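PDB 5VGU: microcompartments protein from Halothece sp. PCC 7418, which probably forms hexameric tiles of the beta-carboxysome shell, alone or mixed with CcmK3, and may thereby influence which small molecules cross it. Local coordinates for residues Leu3-Val17 and Ser40-Val54. Sequence-based numbering, arbitrary orientation.
Sequences LDAVGSLETKGFPGV and SARFTIIIRGDVSEV
Strands 5-12 and 42-49 pair antiparallel, from A5 with G49 to K12 with R42, as the two central strands of the four-stranded BMC-domain sheet. Paired backbone bonds join G7 to I47, L9 to I45 and T11 to F43, and G13 N continues the register to A41 O (2.7 Å).

Polar side chains gather on the face that carries E10, R42 and T44. R42 holds E10 side-on in a salt bridge, NE (2.8 Å) and NH2 (2.7 Å) both converging on OE2; the guanidinium plane stands 66° from the carboxylate. T44 OG1 donates to the other oxygen, OE1, at 2.9 Å from above the carboxylate plane, and OE1 also accepts a bond from F14 N of a neighbouring subunit, which ties this buried cluster to hexamer assembly. Beyond it, K12, bent at chi2 (71°), brings NZ to S40 O.

On the opposite face, which carries F43 and I45 and is covered by helix 14-27, the edge of the F14 ring meets the face of F43 in a T-shaped stack, centroids 5.4 Å apart, with F14 CB over the same ring. V17 CG2 touches I45 CG2, while at the far end A5 CB rests on V51 and V54 of helix 51-65.

R48 folds back with CD against V6 CB, and its NH1 forms a salt bridge with E87. R48 NH2 binds D4 O at 2.8 Å; R48 NE and G49 N approach A5 O from opposite faces of the carbonyl plane, at 3.1 and 3.2 Å.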
loop_
_atom_site.group_PDB
_atom_site.type_symbol
_atom_site.label_atom_id
_atom_site.label_comp_id
_atom_site.label_asym_id
_atom_site.label_seq_id
_atom_site.Cartn_x
_atom_site.Cartn_y
_atom_site.Cartn_z
ATOM N N LEU A 3 -27.709 10.896 -11.967
ATOM C CA LEU A 3 -27.153 12.183 -12.362
ATOM C C LEU A 3 -27.001 13.145 -11.186
ATOM O O LEU A 3 -26.620 14.306 -11.396
ATOM C CB LEU A 3 -27.998 12.819 -13.476
ATOM C CG LEU A 3 -27.967 12.063 -14.820
ATOM C CD1 LEU A 3 -28.895 12.718 -15.848
ATOM C CD2 LEU A 3 -26.555 11.893 -15.401
ATOM N N ASP A 4 -27.273 12.684 -9.958
ATOM C CA ASP A 4 -27.027 13.495 -8.771
ATOM C C ASP A 4 -25.588 13.984 -8.752
ATOM O O ASP A 4 -24.664 13.287 -9.196
ATOM C CB ASP A 4 -27.278 12.687 -7.483
ATOM C CG ASP A 4 -28.747 12.493 -7.173
ATOM O OD1 ASP A 4 -29.604 12.985 -7.930
ATOM O OD2 ASP A 4 -29.039 11.834 -6.163
ATOM N N ALA A 5 -25.391 15.161 -8.165
ATOM C CA ALA A 5 -24.054 15.701 -7.986
ATOM C C ALA A 5 -23.209 14.774 -7.130
ATOM O O ALA A 5 -23.719 13.957 -6.350
ATOM C CB ALA A 5 -24.092 17.069 -7.330
ATOM N N VAL A 6 -21.900 14.915 -7.277
ATOM C CA VAL A 6 -20.952 14.186 -6.446
ATOM C C VAL A 6 -20.045 15.193 -5.743
ATOM O O VAL A 6 -19.602 16.185 -6.333
ATOM C CB VAL A 6 -20.170 13.118 -7.263
ATOM C CG1 VAL A 6 -19.509 13.655 -8.438
ATOM C CG2 VAL A 6 -19.121 12.404 -6.384
ATOM N N GLY A 7 -19.824 14.950 -4.466
ATOM C CA GLY A 7 -18.823 15.673 -3.699
ATOM C C GLY A 7 -17.759 14.706 -3.213
ATOM O O GLY A 7 -18.075 13.597 -2.771
ATOM N N SER A 8 -16.511 15.152 -3.257
ATOM C CA SER A 8 -15.419 14.331 -2.777
ATOM C C SER A 8 -14.486 15.198 -1.957
ATOM O O SER A 8 -14.122 16.298 -2.381
ATOM C CB SER A 8 -14.658 13.672 -3.949
ATOM O OG SER A 8 -13.609 12.846 -3.453
ATOM N N LEU A 9 -14.083 14.672 -0.813
ATOM C CA LEU A 9 -13.225 15.370 0.130
ATOM C C LEU A 9 -12.195 14.384 0.659
ATOM O O LEU A 9 -12.532 13.243 0.986
ATOM C CB LEU A 9 -14.078 15.971 1.261
ATOM C CG LEU A 9 -13.378 16.714 2.392
ATOM C CD1 LEU A 9 -14.306 17.774 2.938
ATOM C CD2 LEU A 9 -12.968 15.753 3.497
ATOM N N GLU A 10 -10.951 14.842 0.787
ATOM C CA GLU A 10 -9.850 13.981 1.185
ATOM C C GLU A 10 -9.059 14.654 2.297
ATOM O O GLU A 10 -8.695 15.830 2.177
ATOM C CB GLU A 10 -8.960 13.678 -0.044
ATOM C CG GLU A 10 -7.829 12.705 0.154
ATOM C CD GLU A 10 -7.171 12.325 -1.172
ATOM O OE1 GLU A 10 -7.906 11.945 -2.108
ATOM O OE2 GLU A 10 -5.923 12.398 -1.257
ATOM N N THR A 11 -8.801 13.907 3.381
ATOM C CA THR A 11 -8.074 14.418 4.538
ATOM C C THR A 11 -6.791 13.632 4.768
ATOM O O THR A 11 -6.643 12.485 4.347
ATOM C CB THR A 11 -8.912 14.342 5.826
ATOM O OG1 THR A 11 -9.204 12.972 6.147
ATOM C CG2 THR A 11 -10.228 15.101 5.689
ATOM N N LYS A 12 -5.870 14.262 5.488
ATOM C CA LYS A 12 -4.772 13.542 6.110
ATOM C C LYS A 12 -5.285 12.979 7.429
ATOM O O LYS A 12 -5.683 13.741 8.319
ATOM C CB LYS A 12 -3.581 14.473 6.330
ATOM C CG LYS A 12 -2.300 13.768 6.794
ATOM C CD LYS A 12 -1.680 12.942 5.677
ATOM C CE LYS A 12 -0.221 12.644 5.966
ATOM N NZ LYS A 12 0.485 12.167 4.738
ATOM N N GLY A 13 -5.294 11.656 7.546
ATOM C CA GLY A 13 -5.770 10.979 8.744
ATOM C C GLY A 13 -7.238 10.617 8.651
ATOM O O GLY A 13 -8.045 11.305 8.022
ATOM N N PHE A 14 -7.592 9.512 9.317
ATOM C CA PHE A 14 -8.952 9.006 9.288
ATOM C C PHE A 14 -9.884 9.852 10.158
ATOM O O PHE A 14 -11.014 10.137 9.741
ATOM C CB PHE A 14 -8.966 7.535 9.721
ATOM C CG PHE A 14 -10.342 6.944 9.768
ATOM C CD1 PHE A 14 -10.959 6.482 8.620
ATOM C CD2 PHE A 14 -11.051 6.919 10.963
ATOM C CE1 PHE A 14 -12.260 5.971 8.674
ATOM C CE2 PHE A 14 -12.331 6.401 11.018
ATOM C CZ PHE A 14 -12.932 5.928 9.879
ATOM N N PRO A 15 -9.458 10.281 11.359
ATOM C CA PRO A 15 -10.369 11.082 12.196
ATOM C C PRO A 15 -10.938 12.297 11.470
ATOM O O PRO A 15 -12.135 12.593 11.609
ATOM C CB PRO A 15 -9.478 11.449 13.406
ATOM C CG PRO A 15 -8.527 10.260 13.525
ATOM C CD PRO A 15 -8.204 9.958 12.065
ATOM N N GLY A 16 -10.133 12.978 10.649
ATOM C CA GLY A 16 -10.651 14.114 9.903
ATOM C C GLY A 16 -11.764 13.731 8.947
ATOM O O GLY A 16 -12.725 14.480 8.769
ATOM N N VAL A 17 -11.638 12.574 8.291
ATOM C CA VAL A 17 -12.655 12.159 7.323
ATOM C C VAL A 17 -13.916 11.700 8.042
ATOM O O VAL A 17 -15.036 11.888 7.541
ATOM C CB VAL A 17 -12.049 11.081 6.382
ATOM C CG1 VAL A 17 -12.502 9.657 6.729
ATOM C CG2 VAL A 17 -12.332 11.422 4.942
ATOM N N SER A 40 -0.707 6.841 2.085
ATOM C CA SER A 40 -0.032 7.922 2.806
ATOM C C SER A 40 -0.926 8.539 3.879
ATOM O O SER A 40 -0.881 9.745 4.131
ATOM C CB SER A 40 0.462 8.993 1.838
ATOM O OG SER A 40 1.481 8.444 1.030
ATOM N N ALA A 41 -1.731 7.694 4.520
ATOM C CA ALA A 41 -2.663 8.077 5.575
ATOM C C ALA A 41 -3.674 9.109 5.105
ATOM O O ALA A 41 -4.230 9.842 5.923
ATOM C CB ALA A 41 -1.937 8.585 6.830
ATOM N N ARG A 42 -3.939 9.178 3.803
ATOM C CA ARG A 42 -5.010 10.020 3.283
ATOM C C ARG A 42 -6.250 9.168 3.004
ATOM O O ARG A 42 -6.150 7.994 2.614
ATOM C CB ARG A 42 -4.534 10.779 2.045
ATOM C CG ARG A 42 -3.635 11.942 2.478
ATOM C CD ARG A 42 -2.860 12.579 1.360
ATOM N NE ARG A 42 -3.712 13.077 0.286
ATOM C CZ ARG A 42 -3.396 14.113 -0.478
ATOM N NH1 ARG A 42 -2.268 14.784 -0.275
ATOM N NH2 ARG A 42 -4.208 14.491 -1.439
ATOM N N PHE A 43 -7.416 9.755 3.279
ATOM C CA PHE A 43 -8.703 9.087 3.168
ATOM C C PHE A 43 -9.636 9.997 2.380
ATOM O O PHE A 43 -9.663 11.211 2.605
ATOM C CB PHE A 43 -9.300 8.779 4.532
ATOM C CG PHE A 43 -8.513 7.760 5.325
ATOM C CD1 PHE A 43 -7.414 8.135 6.060
ATOM C CD2 PHE A 43 -8.876 6.433 5.298
ATOM C CE1 PHE A 43 -6.683 7.206 6.769
ATOM C CE2 PHE A 43 -8.155 5.490 6.033
ATOM C CZ PHE A 43 -7.062 5.883 6.759
ATOM N N THR A 44 -10.368 9.408 1.442
ATOM C CA THR A 44 -11.306 10.118 0.581
ATOM C C THR A 44 -12.722 9.678 0.919
ATOM O O THR A 44 -12.982 8.482 1.045
ATOM C CB THR A 44 -11.039 9.825 -0.914
ATOM O OG1 THR A 44 -9.638 9.873 -1.195
ATOM C CG2 THR A 44 -11.766 10.788 -1.812
ATOM N N ILE A 45 -13.655 10.624 1.009
ATOM C CA ILE A 45 -15.061 10.265 1.138
ATOM C C ILE A 45 -15.820 10.860 -0.042
ATOM O O ILE A 45 -15.417 11.878 -0.609
ATOM C CB ILE A 45 -15.685 10.711 2.475
ATOM C CG1 ILE A 45 -15.345 12.184 2.790
ATOM C CG2 ILE A 45 -15.238 9.763 3.600
ATOM C CD1 ILE A 45 -16.062 12.722 4.003
ATOM N N ILE A 46 -16.937 10.218 -0.390
ATOM C CA ILE A 46 -17.742 10.565 -1.557
ATOM C C ILE A 46 -19.197 10.668 -1.118
ATOM O O ILE A 46 -19.754 9.723 -0.543
ATOM C CB ILE A 46 -17.601 9.536 -2.695
ATOM C CG1 ILE A 46 -16.131 9.420 -3.141
ATOM C CG2 ILE A 46 -18.466 9.929 -3.874
ATOM C CD1 ILE A 46 -15.394 8.331 -2.442
ATOM N N ILE A 47 -19.829 11.787 -1.439
ATOM C CA ILE A 47 -21.244 11.967 -1.165
ATOM C C ILE A 47 -21.955 12.204 -2.491
ATOM O O ILE A 47 -21.355 12.661 -3.462
ATOM C CB ILE A 47 -21.554 13.127 -0.187
ATOM C CG1 ILE A 47 -20.950 14.441 -0.694
ATOM C CG2 ILE A 47 -21.050 12.815 1.197
ATOM C CD1 ILE A 47 -21.418 15.673 0.065
ATOM N N ARG A 48 -23.250 11.888 -2.510
ATOM C CA ARG A 48 -24.123 12.161 -3.642
ATOM C C ARG A 48 -25.381 12.859 -3.160
ATOM O O ARG A 48 -25.864 12.618 -2.046
ATOM C CB ARG A 48 -24.532 10.888 -4.370
ATOM C CG ARG A 48 -23.351 10.052 -4.900
ATOM C CD ARG A 48 -22.562 10.766 -6.020
ATOM N NE ARG A 48 -23.381 11.006 -7.196
ATOM C CZ ARG A 48 -23.614 10.139 -8.173
ATOM N NH1 ARG A 48 -23.087 8.923 -8.164
ATOM N NH2 ARG A 48 -24.413 10.492 -9.173
ATOM N N GLY A 49 -25.924 13.685 -4.041
ATOM C CA GLY A 49 -27.183 14.354 -3.789
ATOM C C GLY A 49 -27.404 15.461 -4.799
ATOM O O GLY A 49 -26.625 15.650 -5.747
ATOM N N ASP A 50 -28.503 16.188 -4.595
ATOM C CA ASP A 50 -28.742 17.381 -5.404
ATOM C C ASP A 50 -27.585 18.362 -5.251
ATOM O O ASP A 50 -26.986 18.477 -4.181
ATOM C CB ASP A 50 -30.065 18.058 -5.016
ATOM C CG ASP A 50 -31.287 17.245 -5.424
ATOM O OD1 ASP A 50 -31.172 16.366 -6.310
ATOM O OD2 ASP A 50 -32.376 17.494 -4.854
ATOM N N VAL A 51 -27.252 19.064 -6.345
ATOM C CA VAL A 51 -26.085 19.946 -6.335
ATOM C C VAL A 51 -26.129 20.956 -5.191
ATOM O O VAL A 51 -25.115 21.187 -4.520
ATOM C CB VAL A 51 -25.902 20.628 -7.709
ATOM C CG1 VAL A 51 -26.811 21.795 -7.911
ATOM C CG2 VAL A 51 -24.493 21.170 -7.788
ATOM N N SER A 52 -27.288 21.574 -4.936
ATOM C CA SER A 52 -27.340 22.561 -3.855
ATOM C C SER A 52 -27.117 21.901 -2.491
ATOM O O SER A 52 -26.486 22.487 -1.607
ATOM C CB SER A 52 -28.666 23.326 -3.892
ATOM O OG SER A 52 -29.754 22.458 -3.631
ATOM N N GLU A 53 -27.613 20.678 -2.306
ATOM C CA GLU A 53 -27.399 19.982 -1.044
ATOM C C GLU A 53 -25.944 19.528 -0.901
ATOM O O GLU A 53 -25.376 19.588 0.189
ATOM C CB GLU A 53 -28.366 18.809 -0.939
ATOM C CG GLU A 53 -29.833 19.220 -0.967
ATOM C CD GLU A 53 -30.267 19.936 0.295
ATOM O OE1 GLU A 53 -29.579 19.820 1.331
ATOM O OE2 GLU A 53 -31.320 20.598 0.250
ATOM N N VAL A 54 -25.309 19.114 -1.999
ATOM C CA VAL A 54 -23.890 18.760 -1.939
ATOM C C VAL A 54 -23.046 19.982 -1.598
ATOM O O VAL A 54 -22.068 19.886 -0.847
ATOM C CB VAL A 54 -23.453 18.098 -3.259
ATOM C CG1 VAL A 54 -21.921 17.930 -3.320
ATOM C CG2 VAL A 54 -24.146 16.763 -3.403
HETATM O O HOH W 1 -30.051 15.709 -8.515
#